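Local atomic coordinates of putative exported protein (Aeromonas hydrophila subsp. hydrophila, PDB entry 4PJ2), a protein that probably inhibits invertebrate-type (i-type) lysozymes in the bacterial periplasm and binds a magnesium ion. Residues L66-N70 with G71-P75; T96-P99 with Q100-L103; N115-V118 with I119-L122. One frame throughout, in Å; residues are numbered along the deposited sequence.

Contact 1: L66-N70 with G71-P75. With MG (magnesium ion), chain G.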
ATOM      1  N   LEU A  66      16.069 -10.249  -0.959  1.00 20.52           N
ATOM      2  CA  LEU A  66      16.544 -11.623  -0.865  1.00 21.59           C
ATOM      3  C   LEU A  66      17.460 -11.710   0.340  1.00 22.43           C
ATOM      4  O   LEU A  66      18.572 -11.158   0.340  1.00 25.36           O
ATOM      5  CB  LEU A  66      17.334 -12.037  -2.113  1.00 22.76           C
ATOM      6  CG  LEU A  66      16.531 -12.195  -3.395  1.00 23.88           C
ATOM      7  CD1 LEU A  66      17.458 -12.510  -4.562  1.00 25.19           C
ATOM      8  CD2 LEU A  66      15.488 -13.286  -3.217  1.00 23.02           C
ATOM      9  N   LEU A  67      16.994 -12.383   1.383  1.00 22.08           N
ATOM     10  CA  LEU A  67      17.723 -12.415   2.649  1.00 22.63           C
ATOM     11  C   LEU A  67      17.419 -13.717   3.358  1.00 22.87           C
ATOM     12  O   LEU A  67      16.294 -14.197   3.305  1.00 22.83           O
ATOM     13  CB  LEU A  67      17.296 -11.241   3.531  1.00 24.99           C
ATOM     14  CG  LEU A  67      17.708  -9.841   3.065  1.00 28.14           C
ATOM     15  CD1 LEU A  67      17.034  -8.767   3.901  1.00 29.23           C
ATOM     16  CD2 LEU A  67      19.213  -9.674   3.136  1.00 29.92           C
ATOM     17  N   ASP A  68      18.422 -14.300   4.003  1.00 23.97           N
ATOM     18  CA  ASP A  68      18.226 -15.528   4.758  1.00 25.94           C
ATOM     19  C   ASP A  68      17.540 -15.241   6.090  1.00 27.28           C
ATOM     20  O   ASP A  68      18.144 -14.660   6.994  1.00 28.97           O
ATOM     21  CB  ASP A  68      19.579 -16.195   5.001  1.00 27.44           C
ATOM     22  CG  ASP A  68      19.461 -17.502   5.752  1.00 29.36           C
ATOM     23  OD1 ASP A  68      18.338 -18.030   5.871  1.00 29.57           O
ATOM     24  OD2 ASP A  68      20.501 -18.010   6.221  1.00 31.02           O
ATOM     25  N   LEU A  69      16.289 -15.668   6.222  1.00 26.95           N
ATOM     26  CA  LEU A  69      15.491 -15.399   7.416  1.00 28.39           C
ATOM     27  C   LEU A  69      15.481 -16.572   8.380  1.00 31.12           C
ATOM     28  O   LEU A  69      15.275 -16.380   9.575  1.00 31.65           O
ATOM     29  CB  LEU A  69      14.044 -15.086   7.020  1.00 26.68           C
ATOM     30  CG  LEU A  69      13.824 -13.871   6.129  1.00 25.97           C
ATOM     31  CD1 LEU A  69      12.338 -13.759   5.820  1.00 26.07           C
ATOM     32  CD2 LEU A  69      14.368 -12.595   6.767  1.00 27.44           C
ATOM     33  N   ASN A  70      15.672 -17.783   7.859  1.00 33.28           N
ATOM     34  CA  ASN A  70      15.546 -18.988   8.675  1.00 36.07           C
ATOM     35  C   ASN A  70      16.893 -19.606   9.027  1.00 38.16           C
ATOM     36  O   ASN A  70      16.952 -20.602   9.741  1.00 39.48           O
ATOM     37  CB  ASN A  70      14.648 -20.027   7.991  1.00 36.83           C
ATOM     38  CG  ASN A  70      15.202 -20.508   6.658  1.00 37.22           C
ATOM     39  OD1 ASN A  70      16.280 -20.096   6.222  1.00 36.16           O
ATOM     40  ND2 ASN A  70      14.456 -21.391   6.001  1.00 38.42           N
ATOM     41  N   GLY A  71      17.968 -19.016   8.516  1.00 38.97           N
ATOM     42  CA  GLY A  71      19.309 -19.432   8.876  1.00 39.99           C
ATOM     43  C   GLY A  71      19.844 -20.647   8.138  1.00 40.78           C
ATOM     44  O   GLY A  71      20.835 -21.236   8.578  1.00 41.75           O
ATOM     45  N   ASP A  72      19.214 -21.027   7.028  1.00 40.59           N
ATOM     46  CA  ASP A  72      19.699 -22.159   6.237  1.00 40.44           C
ATOM     47  C   ASP A  72      20.709 -21.725   5.174  1.00 39.77           C
ATOM     48  O   ASP A  72      21.043 -22.497   4.275  1.00 40.16           O
ATOM     49  CB  ASP A  72      18.538 -22.932   5.596  1.00 41.40           C
ATOM     50  CG  ASP A  72      17.825 -22.151   4.499  1.00 41.83           C
ATOM     51  OD1 ASP A  72      18.287 -21.061   4.105  1.00 41.69           O
ATOM     52  OD2 ASP A  72      16.789 -22.648   4.010  1.00 42.44           O
ATOM     53  N   LYS A  73      21.168 -20.481   5.282  1.00 38.59           N
ATOM     54  CA  LYS A  73      22.200 -19.924   4.404  1.00 37.73           C
ATOM     55  C   LYS A  73      21.758 -19.771   2.948  1.00 35.61           C
ATOM     56  O   LYS A  73      22.583 -19.554   2.064  1.00 35.78           O
ATOM     57  CB  LYS A  73      23.491 -20.745   4.517  1.00 39.21           C
ATOM     58  CG  LYS A  73      24.103 -20.669   5.910  1.00 41.20           C
ATOM     59  CD  LYS A  73      25.292 -21.596   6.081  1.00 43.15           C
ATOM     60  CE  LYS A  73      25.923 -21.403   7.452  1.00 44.74           C
ATOM     61  NZ  LYS A  73      27.405 -21.586   7.433  1.00 45.54           N
ATOM     62  N   GLN A  74      20.451 -19.863   2.719  1.00 33.27           N
ATOM     63  CA  GLN A  74      19.850 -19.554   1.420  1.00 32.02           C
ATOM     64  C   GLN A  74      18.888 -18.393   1.615  1.00 28.07           C
ATOM     65  O   GLN A  74      18.254 -18.300   2.660  1.00 28.14           O
ATOM     66  CB  GLN A  74      19.064 -20.748   0.883  1.00 35.15           C
ATOM     67  CG  GLN A  74      19.874 -22.012   0.667  1.00 38.50           C
ATOM     68  CD  GLN A  74      19.121 -23.034  -0.171  1.00 41.30           C
ATOM     69  OE1 GLN A  74      18.040 -23.496   0.212  1.00 42.48           O
ATOM     70  NE2 GLN A  74      19.683 -23.381  -1.328  1.00 42.56           N
ATOM     71  N   PRO A  75      18.766 -17.504   0.617  1.00 24.27           N
ATOM     72  CA  PRO A  75      17.829 -16.395   0.831  1.00 22.73           C
ATOM     73  C   PRO A  75      16.369 -16.772   0.637  1.00 21.75           C
ATOM     74  O   PRO A  75      16.038 -17.543  -0.271  1.00 21.66           O
ATOM     75  CB  PRO A  75      18.250 -15.377  -0.229  1.00 22.70           C
ATOM     76  CG  PRO A  75      18.826 -16.205  -1.325  1.00 23.82           C
ATOM     77  CD  PRO A  75      19.531 -17.343  -0.629  1.00 24.78           C
TER
HETATM   78 MG    MG G 203      17.024 -19.220   4.231  1.00 28.81          MG
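D68, N70, D72 and the backbone carbonyl of Q74 wrap around a magnesium ion in a metal-binding loop between strand 60-67 and strand 76-82. The alternating spacing of the ligands, along the sequence DLNGDKQPE, resembles the ion-binding loops of EF-hand proteins, although here the flanking elements are strands. D68 OD1 lies 2.4 Å from the magnesium and N70 OD1 2.3 Å, while D72 OD1 and Q74 O each sit at 2.2 Å. E76, just beyond the loop, completes the site with both carboxylate oxygens.

The D68 carboxylate does double duty. With CG anti to the backbone N (chi1 -179°) it reaches into the middle of the loop, where its OD1 takes the amide of G71 (N to OD1 2.8 Å) as well as the metal, and its OD2 takes the amide of K73 (N to OD2 2.7 Å). Both donors come from above the carboxylate plane rather than within it. N70 OD1 in turn receives the D72 amide, 3.2 Å from D72 N and fairly straight at 161°. The side chains of N70 and D72 cross with their flat groups 73° apart, linked further by a weak bond from N70 ND2 to D72 OD2. D72 OD1 closes an Asx turn by accepting from Q74 N, on the anti side of the carboxylate. At the open end of the loop, P75 CB rests against L66 CB at 3.9 Å, where strand 60-67 runs out.

Oxygens of D68, N70, D72 and Q74 converge on one point, and the metal's positive charge probably offsets the repulsion between them. Backbone amides donating to the same side-chain oxygens hold these ligands in position from the second shell, so the fold of the loop and the shape of the site are probably coupled.

Contact 2: T96-P99 with Q100-L103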
ATOM      1  N   THR A  96       9.895 -19.155   1.120  1.00 20.10           N
ATOM      2  CA  THR A  96      11.016 -20.052   0.869  1.00 21.13           C
ATOM      3  C   THR A  96      10.929 -20.525  -0.567  1.00 22.43           C
ATOM      4  O   THR A  96       9.822 -20.677  -1.104  1.00 23.01           O
ATOM      5  CB  THR A  96      11.040 -21.260   1.811  1.00 22.91           C
ATOM      6  OG1 THR A  96       9.756 -21.881   1.836  1.00 22.58           O
ATOM      7  CG2 THR A  96      11.406 -20.823   3.204  1.00 23.32           C
ATOM      8  N   LEU A  97      12.106 -20.710  -1.176  1.00 22.73           N
ATOM      9  CA  LEU A  97      12.259 -21.137  -2.569  1.00 22.62           C
ATOM     10  C   LEU A  97      13.622 -21.824  -2.795  1.00 23.26           C
ATOM     11  O   LEU A  97      14.691 -21.209  -2.655  1.00 24.52           O
ATOM     12  CB  LEU A  97      12.135 -19.980  -3.549  1.00 23.95           C
ATOM     13  CG  LEU A  97      11.969 -18.563  -3.032  1.00 25.37           C
ATOM     14  CD1 LEU A  97      13.231 -18.064  -2.364  1.00 24.47           C
ATOM     15  CD2 LEU A  97      11.630 -17.676  -4.175  1.00 26.42           C
ATOM     16  N   ASN A  98      13.589 -23.092  -3.178  1.00 23.22           N
ATOM     17  CA  ASN A  98      14.816 -23.830  -3.450  1.00 23.72           C
ATOM     18  C   ASN A  98      14.532 -25.033  -4.356  1.00 23.53           C
ATOM     19  O   ASN A  98      13.377 -25.421  -4.562  1.00 22.80           O
ATOM     20  CB  ASN A  98      15.486 -24.263  -2.138  1.00 26.10           C
ATOM     21  CG  ASN A  98      14.564 -25.062  -1.254  1.00 27.89           C
ATOM     22  OD1 ASN A  98      14.199 -26.196  -1.585  1.00 28.93           O
ATOM     23  ND2 ASN A  98      14.182 -24.485  -0.117  1.00 28.95           N
ATOM     24  N   PRO A  99      15.586 -25.622  -4.921  1.00 24.44           N
ATOM     25  CA  PRO A  99      15.363 -26.744  -5.837  1.00 25.47           C
ATOM     26  C   PRO A  99      14.713 -27.960  -5.170  1.00 27.79           C
ATOM     27  O   PRO A  99      13.938 -28.663  -5.818  1.00 28.28           O
ATOM     28  CB  PRO A  99      16.782 -27.089  -6.305  1.00 25.59           C
ATOM     29  CG  PRO A  99      17.561 -25.846  -6.124  1.00 25.39           C
ATOM     30  CD  PRO A  99      16.991 -25.184  -4.910  1.00 25.11           C
ATOM     31  N   GLN A 100      15.013 -28.196  -3.895  1.00 29.33           N
ATOM     32  CA  GLN A 100      14.568 -29.414  -3.216  1.00 31.61           C
ATOM     33  C   GLN A 100      13.071 -29.396  -2.895  1.00 32.18           C
ATOM     34  O   GLN A 100      12.378 -30.404  -3.064  1.00 32.62           O
ATOM     35  CB  GLN A 100      15.367 -29.628  -1.919  1.00 33.69           C
ATOM     36  CG  GLN A 100      16.861 -29.888  -2.118  1.00 36.31           C
ATOM     37  CD  GLN A 100      17.628 -28.666  -2.618  1.00 38.33           C
ATOM     38  OE1 GLN A 100      17.293 -27.518  -2.293  1.00 38.51           O
ATOM     39  NE2 GLN A 100      18.657 -28.910  -3.426  1.00 39.58           N
ATOM     40  N   GLU A 101      12.581 -28.241  -2.452  1.00 31.97           N
ATOM     41  CA  GLU A 101      11.257 -28.148  -1.869  1.00 32.08           C
ATOM     42  C   GLU A 101      10.321 -27.303  -2.720  1.00 30.48           C
ATOM     43  O   GLU A 101       9.094 -27.441  -2.630  1.00 31.86           O
ATOM     44  CB  GLU A 101      11.349 -27.518  -0.481  1.00 35.77           C
ATOM     45  CG  GLU A 101      12.444 -28.103   0.412  1.00 39.61           C
ATOM     46  CD  GLU A 101      12.043 -29.408   1.068  1.00 43.23           C
ATOM     47  OE1 GLU A 101      11.072 -30.038   0.597  1.00 44.94           O
ATOM     48  OE2 GLU A 101      12.703 -29.801   2.062  1.00 44.40           O
ATOM     49  N   GLY A 102      10.886 -26.413  -3.532  1.00 27.24           N
ATOM     50  CA  GLY A 102      10.067 -25.519  -4.332  1.00 24.66           C
ATOM     51  C   GLY A 102       9.750 -24.219  -3.617  1.00 23.78           C
ATOM     52  O   GLY A 102      10.585 -23.706  -2.870  1.00 24.20           O
ATOM     53  N   LEU A 103       8.534 -23.714  -3.835  1.00 22.65           N
ATOM     54  CA  LEU A 103       8.113 -22.372  -3.449  1.00 22.04           C
ATOM     55  C   LEU A 103       7.045 -22.461  -2.365  1.00 23.50           C
ATOM     56  O   LEU A 103       6.039 -23.110  -2.588  1.00 26.28           O
ATOM     57  CB  LEU A 103       7.492 -21.700  -4.683  1.00 19.94           C
ATOM     58  CG  LEU A 103       6.865 -20.324  -4.512  1.00 18.07           C
ATOM     59  CD1 LEU A 103       7.963 -19.357  -4.083  1.00 19.13           C
ATOM     60  CD2 LEU A 103       6.117 -19.783  -5.731  1.00 17.17           C
TER
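T96 meets L103 through its backbone: T96 O faces the CA-H of L103, with O and CA 3.4 Å apart. The T96 side chain reaches instead toward E76, a ligand of the magnesium ion, and its OG1 bonds to the carbonyl of D104 on the neighbouring strand.

L97 is the antiparallel, non-hydrogen-bonded partner of L103. Both side chains leave the same face of the sheet and lie alongside one another, L97 CD2 touching L103 CD1 at 4.0 Å. Around this buried pair stand L11 and L77 next to L97, and V34 and L36 from the other sheet next to L103.

All three hydrogen bonds between the two segments involve N98. It forms a hydrogen-bonded pair with G102, both ways round: N98 N to G102 O is 3.1 Å, and G102 N to N98 O is 2.9 Å. Its side chain stands over the turn, CG tucked between the backbone N and the carbonyl carbon (chi1 55°), which brings OD1 to 2.7 Å from E101 N. The E101 nitrogen sits nearly along the C=O axis of the N98 side chain. E101 CB and CG both lie against the same oxygen, its carboxylate turned 66° from the N98 amide.

P99 begins the bend. The Q100 side chain, bent at its second torsion, runs alongside the P99 ring, with Q100 OE1 3.5 Å from P99 CD. The chain then returns through G102, whose backbone angles (phi 90°, with an extended, negative psi) would press a CB against the carbonyl oxygen of E101.

Two strands joined by P99, Q100 and E101, with a buried leucine pair behind the turn and an asparagine bracing its backbone, make a tight beta hairpin at the edge of this antiparallel sheet.

Contact 3: N115-V118 with I119-L122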
ATOM      1  N   ASN A 115       8.920   3.599   8.253  1.00 26.31           N
ATOM      2  CA  ASN A 115      10.361   3.439   8.429  0.52 24.88           C
ATOM      3  C   ASN A 115      10.751   2.270   9.312  1.00 22.80           C
ATOM      4  O   ASN A 115      11.920   2.143   9.703  1.00 21.78           O
ATOM      5  CB  ASN A 115      10.960   4.731   8.963  0.52 26.22           C
ATOM      6  CG  ASN A 115      10.899   5.835   7.950  0.52 27.18           C
ATOM      7  OD1 ASN A 115      11.529   5.751   6.892  0.52 28.51           O
ATOM      8  ND2 ASN A 115      10.120   6.862   8.240  0.52 26.81           N
ATOM      9  N   GLU A 116       9.786   1.413   9.634  1.00 22.05           N
ATOM     10  CA  GLU A 116      10.072   0.241  10.455  1.00 22.16           C
ATOM     11  C   GLU A 116      10.784  -0.855   9.664  1.00 21.93           C
ATOM     12  O   GLU A 116      10.588  -0.994   8.451  1.00 22.79           O
ATOM     13  CB  GLU A 116       8.817  -0.268  11.178  1.00 23.69           C
ATOM     14  CG  GLU A 116       8.498   0.575  12.415  1.00 26.25           C
ATOM     15  CD  GLU A 116       7.269   0.125  13.186  1.00 27.38           C
ATOM     16  OE1 GLU A 116       6.520  -0.741  12.682  1.00 28.21           O
ATOM     17  OE2 GLU A 116       7.049   0.664  14.302  1.00 28.44           O
ATOM     18  N   ASP A 117      11.630  -1.615  10.346  1.00 20.69           N
ATOM     19  CA  ASP A 117      12.419  -2.674   9.736  1.00 21.63           C
ATOM     20  C   ASP A 117      11.516  -3.873   9.528  1.00 21.05           C
ATOM     21  O   ASP A 117      11.136  -4.569  10.449  1.00 20.75           O
ATOM     22  CB  ASP A 117      13.593  -3.015  10.662  1.00 22.54           C
ATOM     23  CG  ASP A 117      14.574  -3.996  10.045  1.00 24.59           C
ATOM     24  OD1 ASP A 117      14.195  -4.759   9.152  1.00 25.43           O
ATOM     25  OD2 ASP A 117      15.750  -4.006  10.470  1.00 26.41           O
ATOM     26  N   VAL A 118      11.198  -4.142   8.259  1.00 20.63           N
ATOM     27  CA  VAL A 118      10.295  -5.232   7.884  1.00 21.31           C
ATOM     28  C   VAL A 118      10.945  -6.571   8.179  1.00 21.84           C
ATOM     29  O   VAL A 118      10.303  -7.524   8.602  1.00 21.84           O
ATOM     30  CB  VAL A 118       9.968  -5.136   6.383  1.00 23.58           C
ATOM     31  CG1 VAL A 118       9.257  -6.383   5.880  1.00 24.66           C
ATOM     32  CG2 VAL A 118       9.148  -3.892   6.102  1.00 24.19           C
ATOM     33  N   ILE A 119      12.248  -6.629   7.964  1.00 21.95           N
ATOM     34  CA  ILE A 119      12.974  -7.873   8.147  1.00 24.28           C
ATOM     35  C   ILE A 119      12.984  -8.262   9.615  1.00 25.36           C
ATOM     36  O   ILE A 119      12.751  -9.412   9.958  1.00 26.14           O
ATOM     37  CB  ILE A 119      14.401  -7.763   7.612  1.00 24.80           C
ATOM     38  CG1 ILE A 119      14.368  -7.551   6.090  1.00 26.24           C
ATOM     39  CG2 ILE A 119      15.200  -9.006   7.949  1.00 26.09           C
ATOM     40  CD1 ILE A 119      13.690  -8.672   5.274  1.00 27.24           C
ATOM     41  N   GLN A 120      13.240  -7.300  10.492  1.00 25.56           N
ATOM     42  CA  GLN A 120      13.193  -7.521  11.931  0.63 26.45           C
ATOM     43  C   GLN A 120      11.818  -8.034  12.327  1.00 26.81           C
ATOM     44  O   GLN A 120      11.679  -8.946  13.130  1.00 29.58           O
ATOM     45  CB  GLN A 120      13.502  -6.208  12.675  0.63 27.75           C
ATOM     46  CG  GLN A 120      13.424  -6.278  14.211  0.63 28.51           C
ATOM     47  CD  GLN A 120      13.335  -4.902  14.883  0.63 29.92           C
ATOM     48  OE1 GLN A 120      13.012  -3.897  14.243  0.63 29.82           O
ATOM     49  NE2 GLN A 120      13.606  -4.863  16.183  0.63 31.16           N
ATOM     50  N   ALA A 121      10.785  -7.425  11.752  1.00 25.87           N
ATOM     51  CA  ALA A 121       9.420  -7.795  12.108  1.00 25.75           C
ATOM     52  C   ALA A 121       9.107  -9.231  11.696  1.00 27.21           C
ATOM     53  O   ALA A 121       8.412  -9.958  12.407  1.00 28.92           O
ATOM     54  CB  ALA A 121       8.436  -6.835  11.475  1.00 25.62           C
ATOM     55  N   LEU A 122       9.642  -9.637  10.553  1.00 26.12           N
ATOM     56  CA  LEU A 122       9.447 -10.991  10.050  1.00 27.69           C
ATOM     57  C   LEU A 122      10.247 -12.037  10.822  1.00 31.42           C
ATOM     58  O   LEU A 122       9.984 -13.234  10.686  1.00 32.21           O
ATOM     59  CB  LEU A 122       9.836 -11.061   8.575  1.00 25.66           C
ATOM     60  CG  LEU A 122       8.868 -10.452   7.569  1.00 23.12           C
ATOM     61  CD1 LEU A 122       9.592 -10.196   6.255  1.00 22.03           C
ATOM     62  CD2 LEU A 122       7.659 -11.355   7.352  1.00 23.70           C
TER
HETATM   63  O   HOH W   1      10.679  -3.717  13.068  1.00 31.14           O
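D117 holds the first turn of the helix with its carboxylate. Q120 N donates to D117 OD1 at 3.0 Å and 167°, close to straight, but the donor stands well above the carboxylate plane (73° out of it). CG anti to the backbone N (chi1 -173°) swings OD1 over the turn. I119 N lies a similar 2.9 Å from D117 OD1.

The backbone bonds of the helix start here too. D117 O accepts from A121 N at 3.2 Å, and V118 O accepts from L122 N at 3.0 Å. A water donates to D117 O and to Q120 OE1, spanning from the backbone to the end of the glutamine; since Q120 is modelled in two conformers, this bridge is less certain than the direct bonds.

Further out, the Q120 side chain crosses that of D117 at about a right angle, and Q120 CB lies 3.6 Å from D117 CG. I119 CB comes to 3.4 Å from D117 OD1, so the oxygen that caps the helix also has an aliphatic neighbour. On the inner side V118 and L122, one turn apart, lie side by side and point the same way, with V118 CG1 against L122 CD1 at 3.8 Å. V118 presses on L90, A92 and L112, and L122 on V109 and I78, which seats the helix on the sheet formed by strands 60-67 to 102-112. I119 covers I78 along the same surface.

The negative carboxylate at the positive end of the helix dipole is probably favourable. With D117 at the N-cap, and valine and leucine four residues apart facing the sheet, this is a capped amphipathic helix packed on a beta sheet near the C terminus.

In the fold
Running from the N terminus, contact 1 comes first, turning the chain round the magnesium between strand 60-67 and strand 76-82. Contact 2 follows, closing the hairpin of strands 90-98 and 102-112, and contact 3 then opens helix 118-123. The three lie in series, neither nested nor crossing. Contacts 1 and 2 touch at one end of the same four-stranded sheet: P75 O meets L97 CD1 at 3.5 Å, and Q74 packs against N98. Contact 1 also meets contact 3, L67 CD1 lying 3.6 Å from I119 CD1, so the metal loop sits between hairpin and helix. Contacts 2 and 3 stay apart, their nearest atoms about 10 Å from each other.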